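PDB 6VZZ: BamaA.19900.a from Balamuthia mandrillaris, which binds glucose and, as a glucokinase, is expected to phosphorylate it to glucose 6-phosphate at the expense of a nucleotide such as ATP. Local coordinates for residues A[149-154]-A[212-217]; A[295-300]-A[346-351]; A[225-230]-A[316-321]; A[234-239]-A[270-275]. One frame throughout, in Å; residues are numbered along the deposited sequence.

Contact 1: residues A[149-154]-A[212-217]; sequences GTCYGV and FQVMPM
V214 fits its branched side chain against helix 146-159: CG1 meets C151, while CG2 lies over the Y152 ring and also borders C151 CB. The aromatic share is a CH-pi contact: CG2 of V214 lies 3.6 Å from the centroid of the Y152 ring, 12° off the normal, so the methyl stands over the middle of one face. The aliphatic share is plain van der Waals contact, with V214 CG1 at 3.5 Å from C151 CB. Both are met at once because CG1 is anti to the backbone N of V214 (chi1 -179°), which leaves CG2 beside that N and turned to the tyrosine. C151, small and weakly polar, lets the helix come near the sheet, and it also rests on A198, L200 and V188 of the adjoining strands. Strand 213-216 is bonded through its backbone to strand 195-201, and beyond it M215 packs on L201 of the second subunit. Helix 146-159 starts at D146, a residue of the glucose pocket, and the side chain of C151 is about 10 Å from a bound glucose. With no hydrogen bond between the two segments, this helix-on-sheet seam depends on shape and apolar burial.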
loop_
_atom_site.group_PDB
_atom_site.type_symbol
_atom_site.label_atom_id
_atom_site.label_comp_id
_atom_site.label_asym_id
_atom_site.label_seq_id
_atom_site.Cartn_x
_atom_site.Cartn_y
_atom_site.Cartn_z
ATOM N N GLY A 149 15.871 4.723 1.450
ATOM C CA GLY A 149 17.255 4.722 1.004
ATOM C C GLY A 149 17.624 3.470 0.225
ATOM O O GLY A 149 18.379 3.535 -0.753
ATOM N N THR A 150 17.104 2.314 0.651
ATOM C CA THR A 150 17.342 1.074 -0.083
ATOM C C THR A 150 16.881 1.205 -1.526
ATOM O O THR A 150 17.597 0.823 -2.461
ATOM C CB THR A 150 16.615 -0.091 0.594
ATOM O OG1 THR A 150 17.078 -0.242 1.944
ATOM C CG2 THR A 150 16.849 -1.381 -0.169
ATOM N N CYS A 151 15.686 1.762 -1.726
ATOM C CA CYS A 151 15.163 1.887 -3.079
ATOM C C CYS A 151 16.060 2.762 -3.948
ATOM O O CYS A 151 16.336 2.413 -5.105
ATOM C CB CYS A 151 13.735 2.420 -3.034
ATOM S SG CYS A 151 12.622 1.253 -2.224
ATOM N N TYR A 152 16.539 3.893 -3.416
ATOM C CA TYR A 152 17.440 4.719 -4.213
ATOM C C TYR A 152 18.716 3.960 -4.545
ATOM O O TYR A 152 19.248 4.078 -5.658
ATOM C CB TYR A 152 17.760 6.025 -3.488
ATOM C CG TYR A 152 16.618 7.004 -3.500
ATOM C CD1 TYR A 152 16.209 7.608 -4.689
ATOM C CD2 TYR A 152 15.942 7.326 -2.332
ATOM C CE1 TYR A 152 15.160 8.512 -4.708
ATOM C CE2 TYR A 152 14.884 8.218 -2.341
ATOM C CZ TYR A 152 14.502 8.809 -3.529
ATOM O OH TYR A 152 13.457 9.698 -3.537
ATOM N N GLY A 153 19.205 3.156 -3.603
ATOM C CA GLY A 153 20.340 2.304 -3.902
ATOM C C GLY A 153 20.036 1.310 -5.005
ATOM O O GLY A 153 20.830 1.134 -5.935
ATOM N N VAL A 154 18.882 0.641 -4.908
ATOM C CA VAL A 154 18.473 -0.314 -5.936
ATOM C C VAL A 154 18.338 0.386 -7.277
ATOM O O VAL A 154 18.886 -0.067 -8.290
ATOM C CB VAL A 154 17.160 -1.008 -5.541
ATOM C CG1 VAL A 154 16.635 -1.822 -6.707
ATOM C CG2 VAL A 154 17.363 -1.882 -4.325
ATOM N N PHE A 212 12.588 5.916 -11.657
ATOM C CA PHE A 212 11.848 5.284 -10.571
ATOM C C PHE A 212 11.563 6.303 -9.480
ATOM O O PHE A 212 12.474 6.999 -9.022
ATOM C CB PHE A 212 12.626 4.111 -9.971
ATOM C CG PHE A 212 12.335 2.799 -10.624
ATOM C CD1 PHE A 212 11.029 2.368 -10.781
ATOM C CD2 PHE A 212 13.368 2.001 -11.102
ATOM C CE1 PHE A 212 10.757 1.155 -11.399
ATOM C CE2 PHE A 212 13.105 0.789 -11.717
ATOM C CZ PHE A 212 11.800 0.367 -11.868
ATOM N N GLN A 213 10.310 6.382 -9.055
ATOM C CA GLN A 213 9.951 7.143 -7.870
ATOM C C GLN A 213 9.909 6.204 -6.670
ATOM O O GLN A 213 9.502 5.046 -6.785
ATOM C CB GLN A 213 8.607 7.857 -8.052
ATOM C CG GLN A 213 8.650 8.993 -9.081
ATOM C CD GLN A 213 7.320 9.716 -9.208
ATOM O OE1 GLN A 213 6.407 9.255 -9.893
ATOM N NE2 GLN A 213 7.197 10.846 -8.528
ATOM N N VAL A 214 10.364 6.694 -5.530
ATOM C CA VAL A 214 10.394 5.920 -4.298
ATOM C C VAL A 214 9.225 6.357 -3.434
ATOM O O VAL A 214 9.006 7.560 -3.231
ATOM C CB VAL A 214 11.728 6.106 -3.555
ATOM C CG1 VAL A 214 11.760 5.268 -2.281
ATOM C CG2 VAL A 214 12.895 5.743 -4.456
ATOM N N MET A 215 8.467 5.383 -2.925
ATOM C CA MET A 215 7.463 5.683 -1.930
ATOM C C MET A 215 7.819 5.004 -0.618
ATOM O O MET A 215 7.847 3.765 -0.557
ATOM C CB MET A 215 6.079 5.250 -2.387
ATOM C CG MET A 215 5.012 5.794 -1.462
ATOM S SD MET A 215 3.357 5.206 -1.802
ATOM C CE MET A 215 2.489 6.018 -0.438
ATOM N N PRO A 216 8.076 5.757 0.451
ATOM C CA PRO A 216 8.332 5.125 1.747
ATOM C C PRO A 216 7.036 4.631 2.358
ATOM O O PRO A 216 5.958 5.181 2.114
ATOM C CB PRO A 216 8.954 6.252 2.579
ATOM C CG PRO A 216 8.462 7.502 1.957
ATOM C CD PRO A 216 8.235 7.220 0.498
ATOM N N MET A 217 7.148 3.570 3.156
ATOM C CA MET A 217 5.975 2.905 3.695
ATOM C C MET A 217 6.259 2.391 5.106
ATOM O O MET A 217 7.412 2.274 5.536
ATOM C CB MET A 217 5.532 1.756 2.786
ATOM C CG MET A 217 5.059 2.173 1.412
ATOM S SD MET A 217 4.592 0.761 0.383
ATOM C CE MET A 217 3.841 1.609 -1.010
#

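Contact 2: residues A[295-300]-A[346-351]; sequences NATNSE and LEQNLE
The backbone O of T297 accepts a hydrogen bond from the side-chain amide of Q348, with NE2 3.1 Å from that oxygen. The N-H points to it at 151°, moderately straight, and the donor lies somewhat out of the carbonyl plane, tilted by 20°. Glutamine suits the place because its long, extended chain can cross from helix 343-348 to the neighbouring loop and end in a neutral donor matched to a main-chain carbonyl. The other half of the amide lies alongside the threonine: Q348 OE1 is 3.7 Å from T297 CB. T297 does not use its hydroxyl here. With chi1 at 63°, OG1 sits between the backbone N and the carbonyl carbon, and it bonds back to the O of K294, while CG2 faces the helix. A type I beta turn from N295 to N298 shapes the loop, closed by N298 N to N295 O at 3.2 Å. Within the turn, A296 packs on F345 and M309. On the other segment N349 is the break between helix 343-348 and helix 350-357; its ND2 bonds to F345 O, and its OD1 to H306 of helix 303-327. Q348 is exposed, whereas A296 and N349 are buried. The arrangement is a side-chain-to-main-chain tie between a type I beta turn, starting from N295 of helix 289-295, and the last turn of helix 343-348.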
loop_
_atom_site.group_PDB
_atom_site.type_symbol
_atom_site.label_atom_id
_atom_site.label_comp_id
_atom_site.label_asym_id
_atom_site.label_seq_id
_atom_site.Cartn_x
_atom_site.Cartn_y
_atom_site.Cartn_z
ATOM N N ASN A 295 21.082 -21.954 13.309
ATOM C CA ASN A 295 20.649 -23.282 13.742
ATOM C C ASN A 295 19.536 -23.842 12.873
ATOM O O ASN A 295 19.430 -25.063 12.715
ATOM C CB ASN A 295 20.170 -23.236 15.192
ATOM C CG ASN A 295 21.294 -23.404 16.188
ATOM O OD1 ASN A 295 22.465 -23.506 15.820
ATOM N ND2 ASN A 295 20.939 -23.436 17.467
ATOM N N ALA A 296 18.694 -22.969 12.310
ATOM C CA ALA A 296 17.524 -23.419 11.565
ATOM C C ALA A 296 17.881 -24.094 10.245
ATOM O O ALA A 296 17.061 -24.858 9.720
ATOM C CB ALA A 296 16.585 -22.241 11.310
ATOM N N THR A 297 19.077 -23.837 9.699
ATOM C CA THR A 297 19.503 -24.473 8.454
ATOM C C THR A 297 19.887 -25.927 8.639
ATOM O O THR A 297 20.323 -26.558 7.672
ATOM C CB THR A 297 20.680 -23.721 7.821
ATOM O OG1 THR A 297 21.812 -23.757 8.699
ATOM C CG2 THR A 297 20.304 -22.270 7.526
ATOM N N ASN A 298 19.752 -26.466 9.846
ATOM C CA ASN A 298 19.923 -27.888 10.117
ATOM C C ASN A 298 18.581 -28.376 10.652
ATOM O O ASN A 298 18.316 -28.303 11.855
ATOM C CB ASN A 298 21.051 -28.143 11.097
ATOM C CG ASN A 298 21.431 -29.605 11.170
ATOM O OD1 ASN A 298 20.590 -30.489 10.994
ATOM N ND2 ASN A 298 22.707 -29.868 11.423
ATOM N N SER A 299 17.742 -28.882 9.747
ATOM C CA SER A 299 16.368 -29.222 10.102
ATOM C C SER A 299 16.305 -30.344 11.141
ATOM O O SER A 299 15.502 -30.283 12.080
ATOM C CB SER A 299 15.601 -29.600 8.834
ATOM O OG SER A 299 14.257 -29.935 9.121
ATOM N N GLU A 300 17.149 -31.370 11.001
ATOM C CA GLU A 300 17.029 -32.546 11.858
ATOM C C GLU A 300 17.732 -32.391 13.204
ATOM O O GLU A 300 17.383 -33.105 14.149
ATOM C CB GLU A 300 17.570 -33.782 11.133
ATOM N N LEU A 346 15.952 -20.235 3.067
ATOM C CA LEU A 346 14.852 -19.988 2.147
ATOM C C LEU A 346 14.782 -21.062 1.059
ATOM O O LEU A 346 13.698 -21.566 0.738
ATOM C CB LEU A 346 15.037 -18.596 1.557
ATOM C CG LEU A 346 13.888 -17.707 1.124
ATOM C CD1 LEU A 346 14.422 -16.295 0.908
ATOM C CD2 LEU A 346 13.287 -18.253 -0.162
ATOM N N GLU A 347 15.932 -21.451 0.505
ATOM C CA GLU A 347 15.941 -22.486 -0.525
ATOM C C GLU A 347 15.695 -23.878 0.046
ATOM O O GLU A 347 15.122 -24.732 -0.645
ATOM C CB GLU A 347 17.263 -22.461 -1.291
ATOM C CG GLU A 347 17.376 -21.301 -2.270
ATOM C CD GLU A 347 16.449 -21.448 -3.471
ATOM O OE1 GLU A 347 15.819 -22.514 -3.624
ATOM O OE2 GLU A 347 16.356 -20.494 -4.269
ATOM N N GLN A 348 16.119 -24.139 1.286
ATOM C CA GLN A 348 15.823 -25.443 1.874
ATOM C C GLN A 348 14.331 -25.632 2.095
ATOM O O GLN A 348 13.850 -26.768 2.119
ATOM C CB GLN A 348 16.551 -25.630 3.200
ATOM C CG GLN A 348 18.049 -25.583 3.125
ATOM C CD GLN A 348 18.679 -25.521 4.505
ATOM O OE1 GLN A 348 18.117 -24.937 5.441
ATOM N NE2 GLN A 348 19.845 -26.137 4.644
ATOM N N ASN A 349 13.584 -24.543 2.251
ATOM C CA ASN A 349 12.168 -24.599 2.591
ATOM C C ASN A 349 11.316 -23.911 1.533
ATOM O O ASN A 349 10.307 -23.272 1.839
ATOM C CB ASN A 349 11.938 -23.993 3.968
ATOM C CG ASN A 349 12.671 -24.757 5.053
ATOM O OD1 ASN A 349 12.198 -25.793 5.519
ATOM N ND2 ASN A 349 13.844 -24.269 5.437
ATOM N N LEU A 350 11.701 -24.074 0.266
ATOM C CA LEU A 350 11.084 -23.312 -0.812
ATOM C C LEU A 350 9.604 -23.645 -0.963
ATOM O O LEU A 350 8.771 -22.738 -1.084
ATOM C CB LEU A 350 11.830 -23.573 -2.119
ATOM C CG LEU A 350 11.428 -22.686 -3.295
ATOM C CD1 LEU A 350 11.915 -21.260 -3.085
ATOM C CD2 LEU A 350 11.963 -23.270 -4.589
ATOM N N GLU A 351 9.255 -24.943 -0.977
ATOM C CA GLU A 351 7.856 -25.336 -1.143
ATOM C C GLU A 351 6.984 -24.760 -0.036
ATOM O O GLU A 351 5.873 -24.281 -0.292
ATOM C CB GLU A 351 7.703 -26.859 -1.160
ATOM C CG GLU A 351 8.718 -27.626 -1.985
ATOM C CD GLU A 351 9.949 -28.052 -1.179
ATOM O OE1 GLU A 351 10.260 -27.428 -0.130
ATOM O OE2 GLU A 351 10.607 -29.026 -1.607
#

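Contact 3: residues A[225-230]-A[316-321]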
loop_
_atom_site.group_PDB
_atom_site.type_symbol
_atom_site.label_atom_id
_atom_site.label_comp_id
_atom_site.label_asym_id
_atom_site.label_seq_id
_atom_site.Cartn_x
_atom_site.Cartn_y
_atom_site.Cartn_z
ATOM N N SER A 225 -2.590 -11.211 9.091
ATOM C CA SER A 225 -3.719 -11.962 8.587
ATOM C C SER A 225 -3.631 -13.419 9.021
ATOM O O SER A 225 -2.534 -13.964 9.150
ATOM C CB SER A 225 -3.768 -11.886 7.059
ATOM O OG SER A 225 -4.372 -10.677 6.662
ATOM N N PRO A 226 -4.758 -14.082 9.250
ATOM C CA PRO A 226 -4.738 -15.500 9.623
ATOM C C PRO A 226 -4.649 -16.366 8.372
ATOM O O PRO A 226 -4.627 -15.864 7.255
ATOM C CB PRO A 226 -6.076 -15.679 10.335
ATOM C CG PRO A 226 -6.982 -14.768 9.608
ATOM C CD PRO A 226 -6.135 -13.561 9.197
ATOM N N VAL A 227 -4.586 -17.686 8.575
ATOM C CA VAL A 227 -4.751 -18.620 7.464
ATOM C C VAL A 227 -6.216 -19.010 7.371
ATOM O O VAL A 227 -7.026 -18.642 8.232
ATOM C CB VAL A 227 -3.893 -19.890 7.618
ATOM C CG1 VAL A 227 -2.440 -19.590 7.426
ATOM C CG2 VAL A 227 -4.148 -20.545 8.971
ATOM N N GLY A 228 -6.550 -19.796 6.347
ATOM C CA GLY A 228 -7.861 -20.380 6.238
ATOM C C GLY A 228 -8.137 -21.373 7.352
ATOM O O GLY A 228 -7.253 -22.117 7.795
ATOM N N PRO A 229 -9.386 -21.399 7.824
ATOM C CA PRO A 229 -9.743 -22.295 8.942
ATOM C C PRO A 229 -9.453 -23.768 8.695
ATOM O O PRO A 229 -9.271 -24.512 9.665
ATOM C CB PRO A 229 -11.245 -22.043 9.116
ATOM C CG PRO A 229 -11.429 -20.612 8.648
ATOM C CD PRO A 229 -10.457 -20.435 7.508
ATOM N N ALA A 230 -9.389 -24.215 7.443
ATOM C CA ALA A 230 -9.070 -25.605 7.141
ATOM C C ALA A 230 -7.578 -25.849 6.958
ATOM O O ALA A 230 -7.176 -27.001 6.776
ATOM C CB ALA A 230 -9.814 -26.059 5.880
ATOM N N LEU A 316 6.562 -13.414 6.718
ATOM C CA LEU A 316 7.137 -12.539 5.699
ATOM C C LEU A 316 6.485 -12.793 4.344
ATOM O O LEU A 316 6.139 -11.849 3.626
ATOM C CB LEU A 316 8.651 -12.736 5.611
ATOM C CG LEU A 316 9.294 -12.002 4.427
ATOM C CD1 LEU A 316 9.266 -10.503 4.644
ATOM C CD2 LEU A 316 10.705 -12.482 4.189
ATOM N N MET A 317 6.281 -14.065 3.989
ATOM C CA MET A 317 5.605 -14.367 2.734
ATOM C C MET A 317 4.151 -13.899 2.742
ATOM O O MET A 317 3.615 -13.548 1.687
ATOM C CB MET A 317 5.676 -15.865 2.437
ATOM C CG MET A 317 7.061 -16.381 2.088
ATOM S SD MET A 317 7.715 -15.677 0.560
ATOM C CE MET A 317 9.048 -14.663 1.174
ATOM N N ARG A 318 3.492 -13.885 3.907
ATOM C CA ARG A 318 2.083 -13.493 3.928
ATOM C C ARG A 318 1.908 -11.993 3.711
ATOM O O ARG A 318 1.001 -11.570 2.983
ATOM C CB ARG A 318 1.424 -13.912 5.236
ATOM C CG ARG A 318 -0.061 -13.623 5.263
ATOM C CD ARG A 318 -0.748 -14.410 6.367
ATOM N NE ARG A 318 -0.264 -15.782 6.385
ATOM C CZ ARG A 318 -0.431 -16.631 7.395
ATOM N NH1 ARG A 318 0.079 -17.851 7.315
ATOM N NH2 ARG A 318 -1.086 -16.254 8.486
ATOM N N ILE A 319 2.744 -11.165 4.341
ATOM C CA ILE A 319 2.628 -9.731 4.106
ATOM C C ILE A 319 3.062 -9.401 2.681
ATOM O O ILE A 319 2.473 -8.539 2.018
ATOM C CB ILE A 319 3.424 -8.936 5.169
ATOM C CG1 ILE A 319 3.300 -7.419 4.964
ATOM C CG2 ILE A 319 4.894 -9.301 5.147
ATOM C CD1 ILE A 319 1.880 -6.913 4.848
ATOM N N ALA A 320 4.074 -10.104 2.170
ATOM C CA ALA A 320 4.509 -9.849 0.804
ATOM C C ALA A 320 3.425 -10.228 -0.196
ATOM O O ALA A 320 3.187 -9.498 -1.166
ATOM C CB ALA A 320 5.810 -10.600 0.519
ATOM N N LYS A 321 2.753 -11.363 0.032
ATOM C CA LYS A 321 1.648 -11.777 -0.828
ATOM C C LYS A 321 0.584 -10.689 -0.915
ATOM O O LYS A 321 0.211 -10.250 -2.008
ATOM C CB LYS A 321 1.044 -13.075 -0.296
ATOM C CG LYS A 321 -0.283 -13.456 -0.917
ATOM C CD LYS A 321 -1.205 -14.107 0.096
ATOM C CE LYS A 321 -0.425 -14.948 1.095
ATOM N NZ LYS A 321 -1.306 -15.767 1.990
#
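R318 reaches from helix 303-327 to the backbone of S225, and there the contact is tightest. Its NH2 gives a hydrogen bond of 2.8 Å to S225 O, bent only to 158°, and the oxygen lies at the edge of the guanidinium, in its plane. CG anti to the backbone N (chi1 -176°) and a nearly extended chi2 bring CD to 4.0 Å from S225 CB; the bend at chi3 turns the guanidinium toward S225 O. Arginine suits the site because its planar group can serve several acceptors at once: NE meets E356 and NH1 meets E237 in salt bridges, which probably fix its rotation and offset the buried charge. V227 crosses the arginine at about a right angle, its CG1 3.6 Å from R318 CZ. The looser part is P226, partly exposed, with its CB turned away and its carbonyl C 3.6 Å from R318 NH2. Farther on, the loop leaves the helix, and P229 and A230 pack on S245 and K251 of the second subunit; the S225 hydroxyl bonds to I224 O of that subunit. Helix 303-327 thus has this loop and helix 234-249 near R318, helix 350-357 beside M317 and K321, and strand 186-191 against L316 and A320.

Contact 4: residues A[234-239]-A[270-275]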
loop_
_atom_site.group_PDB
_atom_site.type_symbol
_atom_site.label_atom_id
_atom_site.label_comp_id
_atom_site.label_asym_id
_atom_site.label_seq_id
_atom_site.Cartn_x
_atom_site.Cartn_y
_atom_site.Cartn_z
ATOM N N TYR A 234 -3.779 -23.829 11.245
ATOM C CA TYR A 234 -4.724 -22.835 11.745
ATOM C C TYR A 234 -4.761 -22.812 13.270
ATOM O O TYR A 234 -4.726 -21.739 13.887
ATOM C CB TYR A 234 -6.110 -23.112 11.166
ATOM C CG TYR A 234 -7.201 -22.170 11.640
ATOM C CD1 TYR A 234 -7.187 -20.827 11.285
ATOM C CD2 TYR A 234 -8.259 -22.631 12.425
ATOM C CE1 TYR A 234 -8.186 -19.968 11.696
ATOM C CE2 TYR A 234 -9.268 -21.770 12.845
ATOM C CZ TYR A 234 -9.217 -20.435 12.467
ATOM O OH TYR A 234 -10.198 -19.555 12.861
ATOM N N ALA A 235 -4.835 -23.987 13.898
ATOM C CA ALA A 235 -4.890 -24.046 15.355
ATOM C C ALA A 235 -3.598 -23.536 15.980
ATOM O O ALA A 235 -3.633 -22.805 16.979
ATOM C CB ALA A 235 -5.176 -25.472 15.812
ATOM N N GLU A 236 -2.449 -23.912 15.413
ATOM C CA GLU A 236 -1.182 -23.536 16.027
ATOM C C GLU A 236 -0.833 -22.078 15.756
ATOM O O GLU A 236 -0.211 -21.432 16.609
ATOM C CB GLU A 236 -0.050 -24.460 15.555
ATOM C CG GLU A 236 0.477 -24.195 14.149
ATOM C CD GLU A 236 1.878 -24.774 13.911
ATOM O OE1 GLU A 236 2.366 -25.572 14.758
ATOM O OE2 GLU A 236 2.489 -24.421 12.872
ATOM N N GLU A 237 -1.224 -21.538 14.595
ATOM C CA GLU A 237 -1.008 -20.116 14.347
ATOM C C GLU A 237 -1.821 -19.275 15.315
ATOM O O GLU A 237 -1.346 -18.249 15.812
ATOM C CB GLU A 237 -1.369 -19.753 12.908
ATOM C CG GLU A 237 -0.302 -20.079 11.889
ATOM C CD GLU A 237 -0.543 -19.371 10.570
ATOM O OE1 GLU A 237 0.077 -19.763 9.556
ATOM O OE2 GLU A 237 -1.355 -18.419 10.551
ATOM N N THR A 238 -3.051 -19.702 15.597
ATOM C CA THR A 238 -3.877 -18.998 16.573
ATOM C C THR A 238 -3.209 -18.970 17.942
ATOM O O THR A 238 -3.234 -17.940 18.627
ATOM C CB THR A 238 -5.257 -19.653 16.654
ATOM O OG1 THR A 238 -5.836 -19.684 15.341
ATOM C CG2 THR A 238 -6.158 -18.868 17.579
ATOM N N ARG A 239 -2.593 -20.082 18.353
ATOM C CA ARG A 239 -1.884 -20.087 19.630
ATOM C C ARG A 239 -0.692 -19.137 19.598
ATOM O O ARG A 239 -0.468 -18.383 20.553
ATOM C CB ARG A 239 -1.443 -21.506 19.990
ATOM C CG ARG A 239 -2.596 -22.483 20.262
ATOM C CD ARG A 239 -2.143 -23.717 21.045
ATOM N NE ARG A 239 -1.024 -24.411 20.410
ATOM C CZ ARG A 239 -1.146 -25.320 19.440
ATOM N NH1 ARG A 239 -2.347 -25.663 18.979
ATOM N NH2 ARG A 239 -0.064 -25.893 18.925
ATOM N N TYR A 270 10.529 -18.291 18.746
ATOM C CA TYR A 270 11.354 -19.380 19.260
ATOM C C TYR A 270 10.963 -19.750 20.687
ATOM O O TYR A 270 10.855 -20.937 21.017
ATOM C CB TYR A 270 12.827 -18.973 19.187
ATOM C CG TYR A 270 13.819 -20.066 19.498
ATOM C CD1 TYR A 270 13.916 -21.199 18.693
ATOM C CD2 TYR A 270 14.683 -19.958 20.580
ATOM C CE1 TYR A 270 14.833 -22.201 18.972
ATOM C CE2 TYR A 270 15.602 -20.951 20.864
ATOM C CZ TYR A 270 15.673 -22.070 20.058
ATOM O OH TYR A 270 16.588 -23.056 20.338
ATOM N N LYS A 271 10.743 -18.746 21.550
ATOM C CA LYS A 271 10.362 -19.039 22.932
ATOM C C LYS A 271 8.987 -19.692 23.001
ATOM O O LYS A 271 8.738 -20.513 23.890
ATOM C CB LYS A 271 10.402 -17.765 23.785
ATOM N N TRP A 272 8.093 -19.362 22.063
ATOM C CA TRP A 272 6.790 -20.021 22.009
ATOM C C TRP A 272 6.927 -21.486 21.612
ATOM O O TRP A 272 6.320 -22.368 22.233
ATOM C CB TRP A 272 5.872 -19.287 21.035
ATOM C CG TRP A 272 4.664 -20.073 20.661
ATOM C CD1 TRP A 272 3.519 -20.214 21.391
ATOM C CD2 TRP A 272 4.466 -20.819 19.455
ATOM N NE1 TRP A 272 2.621 -21.011 20.715
ATOM C CE2 TRP A 272 3.180 -21.396 19.525
ATOM C CE3 TRP A 272 5.255 -21.065 18.328
ATOM C CZ2 TRP A 272 2.666 -22.200 18.509
ATOM C CZ3 TRP A 272 4.743 -21.865 17.319
ATOM C CH2 TRP A 272 3.459 -22.422 17.417
ATOM N N VAL A 273 7.713 -21.764 20.568
ATOM C CA VAL A 273 7.991 -23.145 20.181
ATOM C C VAL A 273 8.518 -23.934 21.372
ATOM O O VAL A 273 8.103 -25.074 21.614
ATOM C CB VAL A 273 8.977 -23.182 18.996
ATOM C CG1 VAL A 273 9.540 -24.586 18.809
ATOM C CG2 VAL A 273 8.301 -22.704 17.729
ATOM N N LEU A 274 9.416 -23.328 22.153
ATOM C CA LEU A 274 9.991 -24.029 23.298
ATOM C C LEU A 274 8.977 -24.221 24.422
ATOM O O LEU A 274 9.024 -25.237 25.121
ATOM C CB LEU A 274 11.224 -23.281 23.806
ATOM C CG LEU A 274 12.379 -23.158 22.807
ATOM C CD1 LEU A 274 13.568 -22.449 23.425
ATOM C CD2 LEU A 274 12.798 -24.520 22.265
ATOM N N ASP A 275 8.057 -23.271 24.615
ATOM C CA ASP A 275 7.071 -23.413 25.687
ATOM C C ASP A 275 6.088 -24.533 25.389
ATOM O O ASP A 275 5.705 -25.290 26.292
ATOM C CB ASP A 275 6.313 -22.103 25.901
ATOM C CG ASP A 275 7.142 -21.055 26.615
ATOM O OD1 ASP A 275 8.328 -21.322 26.898
ATOM O OD2 ASP A 275 6.605 -19.962 26.894
#
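W272 brings its indole from helix 263-276 up to the backbone of helix 234-249, where CZ2 lies 3.5 Å from E236 O. One turn farther along, its NE1 is 4.0 Å from the carbonyl carbon of R239 and 4.2 Å from R239 CB. Both approaches are oblique to the ring, and no hydrogen bond joins the two segments. A large flat side chain suits this place, because the helix backbones are well apart, 9.0 Å between the CA atoms of R239 and W272. The indole extends across that gap with CG anti to its own N (chi1 166°). In the next shell, R239 folds back at chi3, so that E236 CA lies 3.6 Å above one face of the R239 guanidinium, toward its rim, and R239 NE forms a salt bridge with E276. E276 also takes a weak hydrogen bond from W272 NE1, while E236 is paired with K307. Y243 stacks edge-to-face with the indole, and L240 and L311 pack beside it. Farther out, the hydroxyl of Y234 in helix 234-249 bonds to E242 of the second subunit. The whole is helix-helix packing of helices 234-249 and 263-276, with W272 filling the space between the two segments, far from the centre of the chain, in a glucokinase of the actin-like ATPase clan.

How the contacts relate
From the N terminus, contact 1 closes first, tying helix 146-159 to strand 213-216 before any other contact opens. Soon after that strand, the loop at 225-230 opens contact 3, which closes only at 316-321. Contact 4 is nested inside that loop, joining helices 234-249 and 263-276. Contact 2 crosses contact 3: it opens at 295-300, within the loop, and closes at 346-351, beyond it. Contacts 3 and 4 touch, V227 packing on Y234 and E237, whereas contact 2 is about 5 Å from contact 4 at the nearest atoms. Contacts 2 and 3 each tie a loop to a helix, while contact 1, on the opposite side of the chain's centre from contacts 2 and 4, joins helix to sheet.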